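Local coordinates for uncharacterized protein (Legionella longbeachae NSW150, PDB 4JZA) that probably removes the 3-phosphate from phosphatidylinositol 3-phosphate by hydrolysis, and so may alter host lipid metabolism during infection, at residues A[162-167]-A[603-608]; A[674-679]-A[756-761]. All blocks are in the same frame, centred on the assembly; numbering follows the deposited sequence.

Contact 1: residues A[162-167]-A[603-608]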
loop_
_atom_site.group_PDB
_atom_site.type_symbol
_atom_site.label_atom_id
_atom_site.label_comp_id
_atom_site.label_asym_id
_atom_site.label_seq_id
_atom_site.Cartn_x
_atom_site.Cartn_y
_atom_site.Cartn_z
ATOM N N GLN A 162 -19.307 7.740 -18.431
ATOM C CA GLN A 162 -18.943 7.721 -17.029
ATOM C C GLN A 162 -17.613 8.435 -16.944
ATOM O O GLN A 162 -16.700 8.155 -17.722
ATOM C CB GLN A 162 -18.799 6.310 -16.531
ATOM C CG GLN A 162 -19.991 5.413 -16.789
ATOM C CD GLN A 162 -19.647 4.046 -16.319
ATOM O OE1 GLN A 162 -19.238 3.924 -15.258
ATOM N NE2 GLN A 162 -19.816 3.059 -17.032
ATOM N N VAL A 163 -17.520 9.380 -16.024
ATOM C CA VAL A 163 -16.362 10.243 -15.912
ATOM C C VAL A 163 -15.775 10.287 -14.499
ATOM O O VAL A 163 -16.510 10.533 -13.525
ATOM C CB VAL A 163 -16.779 11.654 -16.284
ATOM C CG1 VAL A 163 -15.638 12.640 -16.106
ATOM C CG2 VAL A 163 -17.220 11.661 -17.718
ATOM N N ASP A 164 -14.468 10.080 -14.363
ATOM C CA ASP A 164 -13.811 10.307 -13.033
ATOM C C ASP A 164 -12.599 11.178 -13.173
ATOM O O ASP A 164 -11.620 10.801 -13.805
ATOM C CB ASP A 164 -13.418 8.999 -12.318
ATOM C CG ASP A 164 -14.599 8.309 -11.643
ATOM O OD1 ASP A 164 -15.393 7.654 -12.339
ATOM O OD2 ASP A 164 -14.740 8.406 -10.419
ATOM N N GLU A 165 -12.697 12.374 -12.621
ATOM C CA GLU A 165 -11.650 13.367 -12.756
ATOM C C GLU A 165 -10.864 13.302 -11.460
ATOM O O GLU A 165 -11.414 13.427 -10.382
ATOM C CB GLU A 165 -12.256 14.778 -13.067
ATOM C CG GLU A 165 -12.653 14.945 -14.564
ATOM C CD GLU A 165 -13.670 16.045 -14.926
ATOM O OE1 GLU A 165 -14.666 16.292 -14.203
ATOM O OE2 GLU A 165 -13.517 16.625 -16.016
ATOM N N SER A 166 -9.588 13.013 -11.588
ATOM C CA SER A 166 -8.647 13.085 -10.490
ATOM C C SER A 166 -8.449 14.536 -10.018
ATOM O O SER A 166 -8.360 15.486 -10.853
ATOM C CB SER A 166 -7.296 12.584 -10.971
ATOM O OG SER A 166 -6.424 12.328 -9.890
ATOM N N LEU A 167 -8.318 14.681 -8.700
ATOM C CA LEU A 167 -8.329 15.970 -8.065
ATOM C C LEU A 167 -7.095 16.173 -7.206
ATOM O O LEU A 167 -6.738 15.316 -6.436
ATOM C CB LEU A 167 -9.588 16.073 -7.180
ATOM C CG LEU A 167 -10.935 16.121 -7.901
ATOM C CD1 LEU A 167 -12.058 16.136 -6.903
ATOM C CD2 LEU A 167 -11.037 17.343 -8.779
ATOM N N ARG A 603 -16.666 -1.728 -17.057
ATOM C CA ARG A 603 -15.451 -1.880 -16.258
ATOM C C ARG A 603 -14.830 -0.544 -15.988
ATOM O O ARG A 603 -13.675 -0.467 -15.622
ATOM C CB ARG A 603 -14.405 -2.772 -16.931
ATOM C CG ARG A 603 -14.855 -4.207 -17.156
ATOM C CD ARG A 603 -13.678 -5.154 -17.297
ATOM N NE ARG A 603 -13.950 -6.199 -16.348
ATOM C CZ ARG A 603 -13.164 -6.583 -15.361
ATOM N NH1 ARG A 603 -11.942 -6.092 -15.196
ATOM N NH2 ARG A 603 -13.613 -7.497 -14.543
ATOM N N HIS A 604 -15.580 0.519 -16.187
ATOM C CA HIS A 604 -15.052 1.804 -15.855
ATOM C C HIS A 604 -14.557 1.870 -14.387
ATOM O O HIS A 604 -13.444 2.288 -14.129
ATOM C CB HIS A 604 -16.114 2.836 -16.077
ATOM C CG HIS A 604 -15.749 4.185 -15.559
ATOM N ND1 HIS A 604 -14.959 5.053 -16.272
ATOM C CD2 HIS A 604 -16.080 4.823 -14.407
ATOM C CE1 HIS A 604 -14.756 6.146 -15.555
ATOM N NE2 HIS A 604 -15.429 6.035 -14.423
ATOM N N GLN A 605 -15.377 1.478 -13.420
ATOM C CA GLN A 605 -14.951 1.523 -12.027
ATOM C C GLN A 605 -13.798 0.577 -11.757
ATOM O O GLN A 605 -12.986 0.820 -10.873
ATOM C CB GLN A 605 -16.103 1.113 -11.097
ATOM C CG GLN A 605 -17.265 2.097 -11.063
ATOM C CD GLN A 605 -16.847 3.483 -10.610
ATOM O OE1 GLN A 605 -15.820 3.648 -9.981
ATOM N NE2 GLN A 605 -17.648 4.478 -10.924
ATOM N N HIS A 606 -13.734 -0.526 -12.479
ATOM C CA HIS A 606 -12.698 -1.503 -12.237
ATOM C C HIS A 606 -11.360 -0.862 -12.563
ATOM O O HIS A 606 -10.356 -1.052 -11.833
ATOM C CB HIS A 606 -12.860 -2.753 -13.110
ATOM C CG HIS A 606 -14.100 -3.562 -12.840
ATOM N ND1 HIS A 606 -15.369 -3.025 -12.843
ATOM C CD2 HIS A 606 -14.264 -4.896 -12.690
ATOM C CE1 HIS A 606 -16.252 -3.986 -12.656
ATOM N NE2 HIS A 606 -15.609 -5.132 -12.582
ATOM N N GLU A 607 -11.349 -0.117 -13.665
ATOM C CA GLU A 607 -10.166 0.576 -14.139
ATOM C C GLU A 607 -9.724 1.665 -13.194
ATOM O O GLU A 607 -8.511 1.859 -12.932
ATOM C CB GLU A 607 -10.417 1.161 -15.519
ATOM C CG GLU A 607 -10.617 0.062 -16.532
ATOM C CD GLU A 607 -9.311 -0.637 -16.880
ATOM O OE1 GLU A 607 -9.347 -1.876 -17.236
ATOM O OE2 GLU A 607 -8.245 0.064 -16.804
ATOM N N HIS A 608 -10.697 2.370 -12.666
ATOM C CA HIS A 608 -10.416 3.423 -11.692
ATOM C C HIS A 608 -9.722 2.824 -10.484
ATOM O O HIS A 608 -8.657 3.276 -10.120
ATOM C CB HIS A 608 -11.696 4.148 -11.297
ATOM C CG HIS A 608 -11.460 5.425 -10.583
ATOM N ND1 HIS A 608 -11.718 5.585 -9.242
ATOM C CD2 HIS A 608 -10.981 6.610 -11.020
ATOM C CE1 HIS A 608 -11.427 6.822 -8.885
ATOM N NE2 HIS A 608 -10.973 7.464 -9.948
HETATM O O HOH W 1 -19.977 4.376 -12.731
#
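Polar bonds centre on D164, which strand 159-166 turns toward the first turn of helix 604-612. H604 NE2 donates to D164 OD1 at 2.6 Å with an N-H...O angle of 170°; the oxygen lies in the ring plane, at its edge, though its exact place is less sure. With CG anti to its backbone N, H604 reaches across to the strand, and ND1 is bonded to T147 on the adjoining strand. Histidine suits this place because two ring nitrogens serve two strands while a flat face remains for Q162; aspartate, because its second oxygen, OD2, forms a salt bridge with R374, which should keep this buried carboxylate ionised. A water links Q162 OE1 (2.7 Å) to Q605 NE2 (2.9 Å), while Q162 NE2 and Q605 OE1 bond S602 and R374.

Nonpolar contact is made by flat rings against methylenes. Q162 CB sits over the centre of the H604 ring, a CH-pi contact of 3.8 Å to the centroid, and its extended chain runs on until OE1 is 3.4 Å from H604 CD2. D164 CB packs on H608 CD2 at 3.7 Å, with D164 OD2 over one face of the H608 ring, displaced toward the rim.

Strand and helix segments run nearly parallel, 17° apart, as in an alpha/beta core where a helix covers a mixed sheet; Q605 also meets helix 556-574, whose start completes a CX5R signature, the probable phosphatase loop.

Contact 2: residues A[674-679]-A[756-761]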
loop_
_atom_site.group_PDB
_atom_site.type_symbol
_atom_site.label_atom_id
_atom_site.label_comp_id
_atom_site.label_asym_id
_atom_site.label_seq_id
_atom_site.Cartn_x
_atom_site.Cartn_y
_atom_site.Cartn_z
ATOM N N GLU A 674 18.460 -22.248 1.062
ATOM C CA GLU A 674 19.294 -21.416 1.998
ATOM C C GLU A 674 20.150 -20.316 1.347
ATOM O O GLU A 674 19.922 -19.134 1.632
ATOM C CB GLU A 674 20.179 -22.256 2.967
ATOM C CG GLU A 674 19.462 -23.450 3.597
ATOM C CD GLU A 674 20.031 -23.912 4.940
ATOM O OE1 GLU A 674 20.148 -23.125 5.889
ATOM O OE2 GLU A 674 20.328 -25.107 5.083
ATOM N N LYS A 675 21.100 -20.664 0.477
ATOM C CA LYS A 675 21.903 -19.624 -0.129
ATOM C C LYS A 675 21.825 -19.600 -1.639
ATOM O O LYS A 675 22.632 -18.987 -2.296
ATOM C CB LYS A 675 23.321 -19.844 0.291
ATOM C CG LYS A 675 23.557 -19.582 1.760
ATOM C CD LYS A 675 23.790 -18.111 2.063
ATOM C CE LYS A 675 24.643 -17.983 3.334
ATOM N NZ LYS A 675 24.905 -16.575 3.774
ATOM N N LYS A 676 20.844 -20.261 -2.203
ATOM C CA LYS A 676 20.889 -20.564 -3.611
ATOM C C LYS A 676 20.869 -19.326 -4.493
ATOM O O LYS A 676 21.459 -19.331 -5.574
ATOM C CB LYS A 676 19.734 -21.494 -3.961
ATOM C CG LYS A 676 19.535 -21.737 -5.463
ATOM C CD LYS A 676 18.950 -23.120 -5.762
ATOM C CE LYS A 676 19.068 -23.479 -7.237
ATOM N NZ LYS A 676 18.365 -24.769 -7.465
ATOM N N LEU A 677 20.169 -18.294 -4.047
ATOM C CA LEU A 677 19.939 -17.089 -4.836
ATOM C C LEU A 677 21.202 -16.234 -4.884
ATOM O O LEU A 677 21.608 -15.749 -5.959
ATOM C CB LEU A 677 18.737 -16.271 -4.264
ATOM C CG LEU A 677 18.460 -14.886 -4.892
ATOM C CD1 LEU A 677 17.988 -14.945 -6.355
ATOM C CD2 LEU A 677 17.492 -14.089 -4.047
ATOM N N LEU A 678 21.800 -16.046 -3.707
ATOM C CA LEU A 678 23.077 -15.353 -3.546
ATOM C C LEU A 678 24.156 -15.956 -4.430
ATOM O O LEU A 678 24.890 -15.226 -5.050
ATOM C CB LEU A 678 23.525 -15.414 -2.094
ATOM C CG LEU A 678 24.884 -14.766 -1.802
ATOM C CD1 LEU A 678 24.893 -13.289 -2.021
ATOM C CD2 LEU A 678 25.343 -15.021 -0.395
ATOM N N CYS A 679 24.235 -17.283 -4.470
ATOM C CA CYS A 679 25.160 -17.974 -5.324
ATOM C C CYS A 679 24.816 -17.776 -6.803
ATOM O O CYS A 679 25.698 -17.589 -7.615
ATOM C CB CYS A 679 25.183 -19.470 -5.032
ATOM S SG CYS A 679 25.749 -19.943 -3.367
ATOM N N ILE A 756 28.959 -24.920 -7.545
ATOM C CA ILE A 756 30.117 -25.091 -6.731
ATOM C C ILE A 756 30.095 -24.171 -5.543
ATOM O O ILE A 756 30.516 -24.550 -4.460
ATOM C CB ILE A 756 31.365 -24.830 -7.543
ATOM C CG1 ILE A 756 31.579 -26.020 -8.511
ATOM C CG2 ILE A 756 32.586 -24.654 -6.637
ATOM C CD1 ILE A 756 32.646 -25.777 -9.571
ATOM N N LEU A 757 29.622 -22.952 -5.736
ATOM C CA LEU A 757 29.477 -22.033 -4.638
ATOM C C LEU A 757 28.379 -22.406 -3.627
ATOM O O LEU A 757 28.509 -22.099 -2.456
ATOM C CB LEU A 757 29.191 -20.659 -5.178
ATOM C CG LEU A 757 30.268 -19.870 -5.896
ATOM C CD1 LEU A 757 29.598 -18.718 -6.635
ATOM C CD2 LEU A 757 31.267 -19.308 -4.906
ATOM N N GLN A 758 27.296 -23.029 -4.079
ATOM C CA GLN A 758 26.340 -23.682 -3.176
ATOM C C GLN A 758 27.046 -24.686 -2.209
ATOM O O GLN A 758 26.826 -24.669 -0.983
ATOM C CB GLN A 758 25.268 -24.450 -3.959
ATOM C CG GLN A 758 23.966 -23.692 -4.169
ATOM C CD GLN A 758 23.187 -24.139 -5.415
ATOM O OE1 GLN A 758 23.481 -25.148 -6.055
ATOM N NE2 GLN A 758 22.190 -23.379 -5.751
ATOM N N VAL A 759 27.873 -25.575 -2.766
ATOM C CA VAL A 759 28.635 -26.472 -1.944
ATOM C C VAL A 759 29.494 -25.746 -0.897
ATOM O O VAL A 759 29.378 -26.012 0.296
ATOM C CB VAL A 759 29.569 -27.308 -2.790
ATOM C CG1 VAL A 759 30.456 -28.141 -1.876
ATOM C CG2 VAL A 759 28.747 -28.214 -3.706
ATOM N N VAL A 760 30.336 -24.831 -1.354
ATOM C CA VAL A 760 31.189 -24.053 -0.479
ATOM C C VAL A 760 30.422 -23.297 0.607
ATOM O O VAL A 760 30.861 -23.206 1.736
ATOM C CB VAL A 760 32.028 -23.017 -1.293
ATOM C CG1 VAL A 760 32.688 -21.973 -0.377
ATOM C CG2 VAL A 760 33.106 -23.719 -2.130
ATOM N N SER A 761 29.288 -22.717 0.246
ATOM C CA SER A 761 28.549 -21.902 1.200
ATOM C C SER A 761 28.052 -22.733 2.390
ATOM O O SER A 761 27.768 -22.161 3.429
ATOM C CB SER A 761 27.333 -21.328 0.524
ATOM O OG SER A 761 26.383 -22.367 0.214
#
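At the N-cap position of helix 676-702, K675 turns its CB toward S761 on helix 748-761, lying 4.0 Å from S761 OG. Its chain then bends at chi2 (-84°) and carries the ammonium group away, so a lysine can lend its first methylenes to the edge of the interface and keep its charge at the exposed surface. K675 O accepts the helical bond from C679 N at 3.2 Å, tying the start of the helix to C679, a buried residue of the contact.

K676 keeps CG anti to its backbone N (chi1 171°) and stays extended, lying obliquely across the end of Q758. Q758 NE2 rests alongside this aliphatic shaft, 3.1 Å from K676 CG: the lysine's long methylene chain gives the amide an apolar flank, and glutamine is long enough to bring its amide there from the other helix.

L677 points to the far side of its helix, whereas C679 points inward. Its sulfur, anti to the carbonyl carbon, sits against the backbone joining L757 to Q758: C679 SG is 3.5 Å from Q758 N and 4.0 Å from L757 CB. So small a side chain suits a place where the two backbones come close, C679 CA and L757 CA being 6.0 Å apart. S761 turns its hydroxyl back to donate to Q758 O at 2.6 Å, from above the carbonyl plane, which fixes its rotation.

Around this joint, L677 packs on helix 95-116, while I756, L757 and V760 meet helix 772-782, and I756 and V759 meet helix 731-740.

The two contacts lie on opposite sides of the chain's centre, their centres 48 Å apart and their nearest atoms about 32 Å, so neither touches the other. They follow one another along the sequence: contact 1 closes before contact 2 opens. Contact 1 joins a central sheet strand to a helix within the alpha/beta part, close to elements flanking the probable phosphatase loop between strand 545-549 and helix 556-574. Contact 2, centred about 33 Å from the chain's centre against 20 Å for contact 1, is helix-to-helix packing, and its later segment falls within the C-terminal family region.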